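Local structure of putative 2-dehydro-3-deoxygalactonokinase (Sinorhizobium meliloti, 3T69) at residues T208-V222 with Q239-L253. The protein probably phosphorylates 2-dehydro-3-deoxy-D-galactonate with ATP, giving the 6-phospho sugar acid in the DeLey-Doudoroff breakdown of galactose. Sequence-based numbering, arbitrary orientation.
Sequences TRENPALATNLLFSV and QLSGTLIGLEIAGAL
Thr243 is the knob of this largely apolar contact, fitting into a hole made by Thr208, Ala215, Leu218 and Leu219. Its CG2 does the touching: anti to the backbone N (OG1 at chi1 -60°), this methyl lies 3.5 Å from OG1 of Thr208 and 3.9 Å from CD2 of Leu219. That placement turns Thr243 OG1 back onto its own helix, where it donates to Gln239 O at 2.8 Å from above the carbonyl plane; the same oxygen also accepts from Thr243 N. Thr208 crosses the knob at about a right angle, with OG1 bonded to Ala204 O and CG2 resting on Thr243 O. Leu219 reaches farther with CD2, 3.6 Å from CD1 of Leu240, while Ala215 CB packs on CD2 of Leu247 and Pro212 CB lies near Leu247 and Ala250.

The backbones come nearest at Gly246, whose CA is 4.5 Å from CA of Arg209, and Arg209 CA makes a CA-H...O contact with Gly246 O. Arg209 bends at chi2 (-75°) and lays one face of its guanidinium against CD1 of Leu253.

The polar link is indirect: one water donates to Ser221 O and accepts from Gln239 NE2 at 2.9 Å. The side chains of Gln239 and Val222 run past each other in opposite directions, with the amide carbon CD beside CB and CG1 of Val222. An alanine in place of Gln239 would probably leave that water without its second anchor and uncover the flank of Val222.

Helix 215-222 and helix 239-252 run antiparallel at 173°, their axes 9.7 Å apart at closest approach, with Thr208 and Arg209, from the end of helix 199-210, packed against helix 239-252. Phe220 and Ser221 meet the second subunit. The pair is an antiparallel helical hairpin beside the dimer interface, in what is by sequence family probably an ASKHA-type kinase.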
ATOM      1  N   THR B 208       6.673  13.577  -3.018  1.00 51.55           N
ATOM      2  CA  THR B 208       5.352  13.071  -2.591  1.00 52.11           C
ATOM      3  C   THR B 208       4.490  14.087  -1.809  1.00 52.47           C
ATOM      4  O   THR B 208       3.291  14.186  -2.096  1.00 52.41           O
ATOM      5  CB  THR B 208       5.443  11.741  -1.880  1.00 51.90           C
ATOM      6  OG1 THR B 208       6.467  10.953  -2.504  1.00 54.13           O
ATOM      7  CG2 THR B 208       4.165  11.022  -1.998  1.00 51.21           C
ATOM      8  N   ARG B 209       5.088  14.854  -0.874  1.00 52.17           N
ATOM      9  CA  ARG B 209       4.342  15.878  -0.118  1.00 52.20           C
ATOM     10  C   ARG B 209       3.785  16.945  -1.074  1.00 51.99           C
ATOM     11  O   ARG B 209       2.658  17.431  -0.901  1.00 51.17           O
ATOM     12  CB  ARG B 209       5.179  16.462   1.072  1.00 52.95           C
ATOM     13  CG  ARG B 209       4.538  17.614   1.918  1.00 52.44           C
ATOM     14  CD  ARG B 209       4.597  18.898   1.123  1.00 56.18           C
ATOM     15  NE  ARG B 209       4.478  20.134   1.865  1.00 59.98           N
ATOM     16  CZ  ARG B 209       3.340  20.667   2.311  1.00 64.71           C
ATOM     17  NH1 ARG B 209       2.163  20.046   2.135  1.00 62.54           N
ATOM     18  NH2 ARG B 209       3.393  21.837   2.975  1.00 67.30           N
ATOM     19  N   GLU B 210       4.573  17.259  -2.100  1.00 52.08           N
ATOM     20  CA  GLU B 210       4.162  18.161  -3.195  1.00 52.56           C
ATOM     21  C   GLU B 210       3.149  17.565  -4.221  1.00 51.99           C
ATOM     22  O   GLU B 210       2.306  18.296  -4.759  1.00 52.25           O
ATOM     23  CB  GLU B 210       5.404  18.674  -3.949  1.00 53.20           C
ATOM     24  CG  GLU B 210       6.420  19.501  -3.088  1.00 56.13           C
ATOM     25  CD  GLU B 210       7.760  19.784  -3.833  1.00 62.67           C
ATOM     26  OE1 GLU B 210       7.964  19.302  -4.988  1.00 65.21           O
ATOM     27  OE2 GLU B 210       8.624  20.494  -3.271  1.00 62.72           O
ATOM     28  N   ASN B 211       3.230  16.254  -4.498  1.00 50.64           N
ATOM     29  CA  ASN B 211       2.314  15.615  -5.455  1.00 48.73           C
ATOM     30  C   ASN B 211       1.589  14.364  -4.920  1.00 46.70           C
ATOM     31  O   ASN B 211       1.733  13.284  -5.468  1.00 46.51           O
ATOM     32  CB  ASN B 211       3.071  15.239  -6.702  1.00 49.39           C
ATOM     33  CG  ASN B 211       3.782  16.411  -7.315  1.00 52.96           C
ATOM     34  OD1 ASN B 211       3.138  17.300  -7.879  1.00 54.86           O
ATOM     35  ND2 ASN B 211       5.133  16.421  -7.225  1.00 53.32           N
ATOM     36  N   PRO B 212       0.808  14.500  -3.847  1.00 44.33           N
ATOM     37  CA  PRO B 212       0.093  13.343  -3.333  1.00 42.75           C
ATOM     38  C   PRO B 212      -0.596  12.455  -4.412  1.00 41.46           C
ATOM     39  O   PRO B 212      -0.516  11.227  -4.356  1.00 40.26           O
ATOM     40  CB  PRO B 212      -0.941  13.984  -2.409  1.00 42.91           C
ATOM     41  CG  PRO B 212      -1.013  15.437  -2.816  1.00 43.16           C
ATOM     42  CD  PRO B 212       0.397  15.738  -3.166  1.00 44.18           C
ATOM     43  N   ALA B 213      -1.225  13.084  -5.406  1.00 40.36           N
ATOM     44  CA  ALA B 213      -1.935  12.366  -6.488  1.00 38.58           C
ATOM     45  C   ALA B 213      -1.137  11.254  -7.154  1.00 37.97           C
ATOM     46  O   ALA B 213      -1.729  10.253  -7.612  1.00 37.77           O
ATOM     47  CB  ALA B 213      -2.476  13.333  -7.528  1.00 37.10           C
ATOM     48  N   LEU B 214       0.183  11.423  -7.196  1.00 37.37           N
ATOM     49  CA  LEU B 214       1.076  10.532  -7.932  1.00 38.21           C
ATOM     50  C   LEU B 214       1.649   9.427  -7.092  1.00 37.86           C
ATOM     51  O   LEU B 214       2.501   8.666  -7.566  1.00 39.29           O
ATOM     52  CB  LEU B 214       2.256  11.305  -8.510  1.00 38.60           C
ATOM     53  CG  LEU B 214       1.981  12.321  -9.633  1.00 43.26           C
ATOM     54  CD1 LEU B 214       3.233  13.150 -10.009  1.00 44.22           C
ATOM     55  CD2 LEU B 214       1.386  11.654 -10.859  1.00 43.33           C
ATOM     56  N   ALA B 215       1.227   9.340  -5.845  1.00 37.48           N
ATOM     57  CA  ALA B 215       1.826   8.374  -4.910  1.00 37.70           C
ATOM     58  C   ALA B 215       2.057   6.937  -5.440  1.00 37.88           C
ATOM     59  O   ALA B 215       3.176   6.393  -5.234  1.00 38.69           O
ATOM     60  CB  ALA B 215       1.059   8.348  -3.602  1.00 37.57           C
ATOM     61  N   THR B 216       1.055   6.339  -6.114  1.00 37.08           N
ATOM     62  CA  THR B 216       1.127   4.919  -6.529  1.00 37.18           C
ATOM     63  C   THR B 216       1.879   4.751  -7.855  1.00 37.06           C
ATOM     64  O   THR B 216       2.271   3.645  -8.249  1.00 36.54           O
ATOM     65  CB  THR B 216      -0.252   4.279  -6.598  1.00 37.56           C
ATOM     66  OG1 THR B 216      -1.071   5.074  -7.455  1.00 39.21           O
ATOM     67  CG2 THR B 216      -0.914   4.225  -5.157  1.00 38.22           C
ATOM     68  N   ASN B 217       2.104   5.872  -8.525  1.00 36.81           N
ATOM     69  CA  ASN B 217       3.079   5.919  -9.577  1.00 37.37           C
ATOM     70  C   ASN B 217       4.494   5.998  -8.984  1.00 37.77           C
ATOM     71  O   ASN B 217       5.368   5.169  -9.297  1.00 36.60           O
ATOM     72  CB  ASN B 217       2.799   7.088 -10.503  1.00 37.32           C
ATOM     73  CG  ASN B 217       3.952   7.394 -11.414  1.00 37.28           C
ATOM     74  OD1 ASN B 217       4.335   6.589 -12.258  1.00 43.22           O
ATOM     75  ND2 ASN B 217       4.528   8.542 -11.237  1.00 37.55           N
ATOM     76  N   LEU B 218       4.693   6.976  -8.094  1.00 38.79           N
ATOM     77  CA  LEU B 218       6.004   7.133  -7.397  1.00 39.49           C
ATOM     78  C   LEU B 218       6.490   5.824  -6.811  1.00 39.92           C
ATOM     79  O   LEU B 218       7.652   5.462  -7.009  1.00 40.93           O
ATOM     80  CB  LEU B 218       5.953   8.218  -6.332  1.00 38.51           C
ATOM     81  CG  LEU B 218       5.721   9.614  -6.965  1.00 38.13           C
ATOM     82  CD1 LEU B 218       5.166  10.673  -5.984  1.00 35.57           C
ATOM     83  CD2 LEU B 218       6.966  10.119  -7.692  1.00 31.32           C
ATOM     84  N   LEU B 219       5.584   5.071  -6.188  1.00 39.73           N
ATOM     85  CA  LEU B 219       5.954   3.766  -5.654  1.00 40.41           C
ATOM     86  C   LEU B 219       6.422   2.812  -6.748  1.00 40.82           C
ATOM     87  O   LEU B 219       7.391   2.071  -6.555  1.00 40.81           O
ATOM     88  CB  LEU B 219       4.799   3.144  -4.883  1.00 40.86           C
ATOM     89  CG  LEU B 219       4.356   3.873  -3.604  1.00 42.09           C
ATOM     90  CD1 LEU B 219       3.025   3.353  -3.079  1.00 42.01           C
ATOM     91  CD2 LEU B 219       5.417   3.727  -2.547  1.00 42.58           C
ATOM     92  N   PHE B 220       5.782   2.855  -7.920  1.00 40.56           N
ATOM     93  CA  PHE B 220       6.224   1.958  -8.943  1.00 40.31           C
ATOM     94  C   PHE B 220       7.622   2.312  -9.415  1.00 40.50           C
ATOM     95  O   PHE B 220       8.433   1.429  -9.676  1.00 39.77           O
ATOM     96  CB  PHE B 220       5.244   1.841 -10.107  1.00 40.06           C
ATOM     97  CG  PHE B 220       5.692   0.841 -11.133  1.00 38.70           C
ATOM     98  CD1 PHE B 220       5.682  -0.501 -10.838  1.00 37.96           C
ATOM     99  CD2 PHE B 220       6.220   1.260 -12.355  1.00 37.78           C
ATOM    100  CE1 PHE B 220       6.134  -1.465 -11.767  1.00 38.94           C
ATOM    101  CE2 PHE B 220       6.646   0.328 -13.288  1.00 40.00           C
ATOM    102  CZ  PHE B 220       6.612  -1.053 -12.984  1.00 38.18           C
ATOM    103  N   SER B 221       7.922   3.585  -9.419  1.00 41.78           N
ATOM    104  CA  SER B 221       9.192   4.092  -9.848  1.00 42.72           C
ATOM    105  C   SER B 221      10.351   3.578  -9.044  1.00 43.63           C
ATOM    106  O   SER B 221      11.424   3.491  -9.543  1.00 43.94           O
ATOM    107  CB  SER B 221       9.162   5.600  -9.892  1.00 42.46           C
ATOM    108  OG  SER B 221       8.569   6.017 -11.098  1.00 43.73           O
ATOM    109  N   VAL B 222      10.177   3.251  -7.788  1.00 43.95           N
ATOM    110  CA  VAL B 222      11.318   2.704  -7.128  1.00 44.27           C
ATOM    111  C   VAL B 222      11.720   1.403  -7.813  1.00 44.97           C
ATOM    112  O   VAL B 222      12.869   1.159  -7.972  1.00 45.81           O
ATOM    113  CB  VAL B 222      11.188   2.593  -5.589  1.00 44.55           C
ATOM    114  CG1 VAL B 222      10.114   3.443  -5.049  1.00 43.16           C
ATOM    115  CG2 VAL B 222      11.097   1.218  -5.148  1.00 43.08           C
ATOM    116  N   GLN B 239      13.579   5.791  -0.583  1.00 45.88           N
ATOM    117  CA  GLN B 239      12.545   6.273  -1.512  1.00 45.52           C
ATOM    118  C   GLN B 239      11.166   5.742  -1.082  1.00 44.68           C
ATOM    119  O   GLN B 239      10.198   6.517  -0.891  1.00 44.38           O
ATOM    120  CB  GLN B 239      12.869   5.728  -2.882  1.00 45.87           C
ATOM    121  CG  GLN B 239      12.592   6.647  -4.020  1.00 49.77           C
ATOM    122  CD  GLN B 239      13.141   6.077  -5.327  1.00 55.11           C
ATOM    123  OE1 GLN B 239      14.113   5.291  -5.322  1.00 55.75           O
ATOM    124  NE2 GLN B 239      12.541   6.492  -6.460  1.00 55.98           N
ATOM    125  N   LEU B 240      11.100   4.422  -0.890  1.00 43.30           N
ATOM    126  CA  LEU B 240       9.907   3.808  -0.348  1.00 43.33           C
ATOM    127  C   LEU B 240       9.419   4.456   0.948  1.00 43.88           C
ATOM    128  O   LEU B 240       8.233   4.838   1.042  1.00 43.92           O
ATOM    129  CB  LEU B 240      10.084   2.309  -0.128  1.00 43.03           C
ATOM    130  CG  LEU B 240       8.837   1.610   0.431  1.00 40.83           C
ATOM    131  CD1 LEU B 240       7.637   1.803  -0.461  1.00 42.91           C
ATOM    132  CD2 LEU B 240       9.095   0.130   0.512  1.00 39.62           C
ATOM    133  N   SER B 241      10.303   4.561   1.947  1.00 43.11           N
ATOM    134  CA  SER B 241       9.890   5.096   3.206  1.00 42.53           C
ATOM    135  C   SER B 241       9.506   6.541   2.993  1.00 42.22           C
ATOM    136  O   SER B 241       8.444   7.000   3.455  1.00 42.70           O
ATOM    137  CB  SER B 241      11.010   4.998   4.214  1.00 43.35           C
ATOM    138  OG  SER B 241      10.566   5.580   5.429  1.00 46.04           O
ATOM    139  N   GLY B 242      10.338   7.247   2.240  1.00 40.80           N
ATOM    140  CA  GLY B 242      10.116   8.626   2.025  1.00 40.04           C
ATOM    141  C   GLY B 242       8.804   8.920   1.370  1.00 40.90           C
ATOM    142  O   GLY B 242       8.142   9.934   1.719  1.00 42.09           O
ATOM    143  N   THR B 243       8.403   8.066   0.417  1.00 40.13           N
ATOM    144  CA  THR B 243       7.162   8.314  -0.342  1.00 39.08           C
ATOM    145  C   THR B 243       5.953   8.246   0.564  1.00 38.32           C
ATOM    146  O   THR B 243       5.072   9.160   0.586  1.00 38.23           O
ATOM    147  CB  THR B 243       6.978   7.299  -1.534  1.00 40.11           C
ATOM    148  OG1 THR B 243       8.089   7.407  -2.454  1.00 40.43           O
ATOM    149  CG2 THR B 243       5.674   7.564  -2.254  1.00 36.91           C
ATOM    150  N   LEU B 244       5.919   7.153   1.313  1.00 36.95           N
ATOM    151  CA  LEU B 244       4.848   6.885   2.256  1.00 36.83           C
ATOM    152  C   LEU B 244       4.732   8.021   3.247  1.00 37.47           C
ATOM    153  O   LEU B 244       3.618   8.529   3.504  1.00 37.91           O
ATOM    154  CB  LEU B 244       5.139   5.599   3.000  1.00 36.14           C
ATOM    155  CG  LEU B 244       5.004   4.376   2.112  1.00 37.23           C
ATOM    156  CD1 LEU B 244       5.244   3.151   2.943  1.00 32.54           C
ATOM    157  CD2 LEU B 244       3.588   4.334   1.368  1.00 36.43           C
ATOM    158  N   ILE B 245       5.891   8.435   3.789  1.00 36.99           N
ATOM    159  CA  ILE B 245       5.892   9.465   4.782  1.00 36.31           C
ATOM    160  C   ILE B 245       5.512  10.818   4.159  1.00 36.16           C
ATOM    161  O   ILE B 245       4.731  11.619   4.753  1.00 36.55           O
ATOM    162  CB  ILE B 245       7.208   9.510   5.614  1.00 37.01           C
ATOM    163  CG1 ILE B 245       7.291   8.296   6.521  1.00 36.86           C
ATOM    164  CG2 ILE B 245       7.184  10.738   6.522  1.00 37.57           C
ATOM    165  CD1 ILE B 245       8.682   7.862   6.909  1.00 40.53           C
ATOM    166  N   GLY B 246       6.011  11.085   2.956  1.00 34.72           N
ATOM    167  CA  GLY B 246       5.659  12.349   2.339  1.00 34.31           C
ATOM    168  C   GLY B 246       4.164  12.439   2.199  1.00 34.56           C
ATOM    169  O   GLY B 246       3.557  13.508   2.358  1.00 34.79           O
ATOM    170  N   LEU B 247       3.551  11.285   1.953  1.00 35.61           N
ATOM    171  CA  LEU B 247       2.090  11.216   1.713  1.00 35.80           C
ATOM    172  C   LEU B 247       1.304  11.478   2.969  1.00 35.31           C
ATOM    173  O   LEU B 247       0.383  12.325   2.980  1.00 34.74           O
ATOM    174  CB  LEU B 247       1.727   9.864   1.087  1.00 36.45           C
ATOM    175  CG  LEU B 247       0.287   9.497   0.843  1.00 36.05           C
ATOM    176  CD1 LEU B 247      -0.390  10.460  -0.075  1.00 37.34           C
ATOM    177  CD2 LEU B 247       0.333   8.193   0.197  1.00 39.71           C
ATOM    178  N   GLU B 248       1.680  10.786   4.040  1.00 36.07           N
ATOM    179  CA  GLU B 248       1.181  11.152   5.381  1.00 37.38           C
ATOM    180  C   GLU B 248       1.150  12.653   5.667  1.00 38.05           C
ATOM    181  O   GLU B 248       0.161  13.193   6.184  1.00 38.49           O
ATOM    182  CB  GLU B 248       2.054  10.552   6.446  1.00 37.41           C
ATOM    183  CG  GLU B 248       1.523  10.889   7.826  1.00 39.05           C
ATOM    184  CD  GLU B 248       2.145  10.034   8.908  1.00 42.67           C
ATOM    185  OE1 GLU B 248       2.587   8.896   8.589  1.00 43.13           O
ATOM    186  OE2 GLU B 248       2.194  10.517  10.076  1.00 44.27           O
ATOM    187  N   ILE B 249       2.237  13.347   5.340  1.00 38.64           N
ATOM    188  CA  ILE B 249       2.307  14.715   5.799  1.00 39.07           C
ATOM    189  C   ILE B 249       1.412  15.581   4.978  1.00 39.29           C
ATOM    190  O   ILE B 249       0.677  16.429   5.522  1.00 39.95           O
ATOM    191  CB  ILE B 249       3.710  15.241   5.788  1.00 39.65           C
ATOM    192  CG1 ILE B 249       4.544  14.495   6.825  1.00 36.43           C
ATOM    193  CG2 ILE B 249       3.695  16.766   6.002  1.00 40.00           C
ATOM    194  CD1 ILE B 249       5.999  14.622   6.510  1.00 35.53           C
ATOM    195  N   ALA B 250       1.465  15.362   3.671  1.00 39.43           N
ATOM    196  CA  ALA B 250       0.467  15.939   2.770  1.00 39.62           C
ATOM    197  C   ALA B 250      -0.896  15.849   3.378  1.00 39.87           C
ATOM    198  O   ALA B 250      -1.577  16.834   3.458  1.00 39.41           O
ATOM    199  CB  ALA B 250       0.470  15.205   1.442  1.00 40.40           C
ATOM    200  N   GLY B 251      -1.275  14.652   3.829  1.00 41.00           N
ATOM    201  CA  GLY B 251      -2.593  14.438   4.388  1.00 42.34           C
ATOM    202  C   GLY B 251      -2.801  15.123   5.729  1.00 43.43           C
ATOM    203  O   GLY B 251      -3.822  15.822   5.949  1.00 42.89           O
ATOM    204  N   ALA B 252      -1.859  14.905   6.643  1.00 44.13           N
ATOM    205  CA  ALA B 252      -1.853  15.665   7.883  1.00 45.33           C
ATOM    206  C   ALA B 252      -2.042  17.176   7.584  1.00 46.49           C
ATOM    207  O   ALA B 252      -2.909  17.844   8.183  1.00 46.26           O
ATOM    208  CB  ALA B 252      -0.588  15.426   8.603  1.00 44.92           C
ATOM    209  N   LEU B 253      -1.287  17.708   6.623  1.00 47.61           N
ATOM    210  CA  LEU B 253      -1.396  19.151   6.300  1.00 49.46           C
ATOM    211  C   LEU B 253      -2.564  19.586   5.427  1.00 50.04           C
ATOM    212  O   LEU B 253      -2.593  20.734   4.982  1.00 50.50           O
ATOM    213  CB  LEU B 253      -0.102  19.670   5.651  1.00 49.57           C
ATOM    214  CG  LEU B 253       1.104  19.649   6.593  1.00 51.70           C
ATOM    215  CD1 LEU B 253       2.284  20.445   6.011  1.00 51.98           C
ATOM    216  CD2 LEU B 253       0.679  20.179   7.962  1.00 50.41           C
TER
HETATM  217  O   HOH W   1      13.306   5.802  -9.140  1.00 34.75           O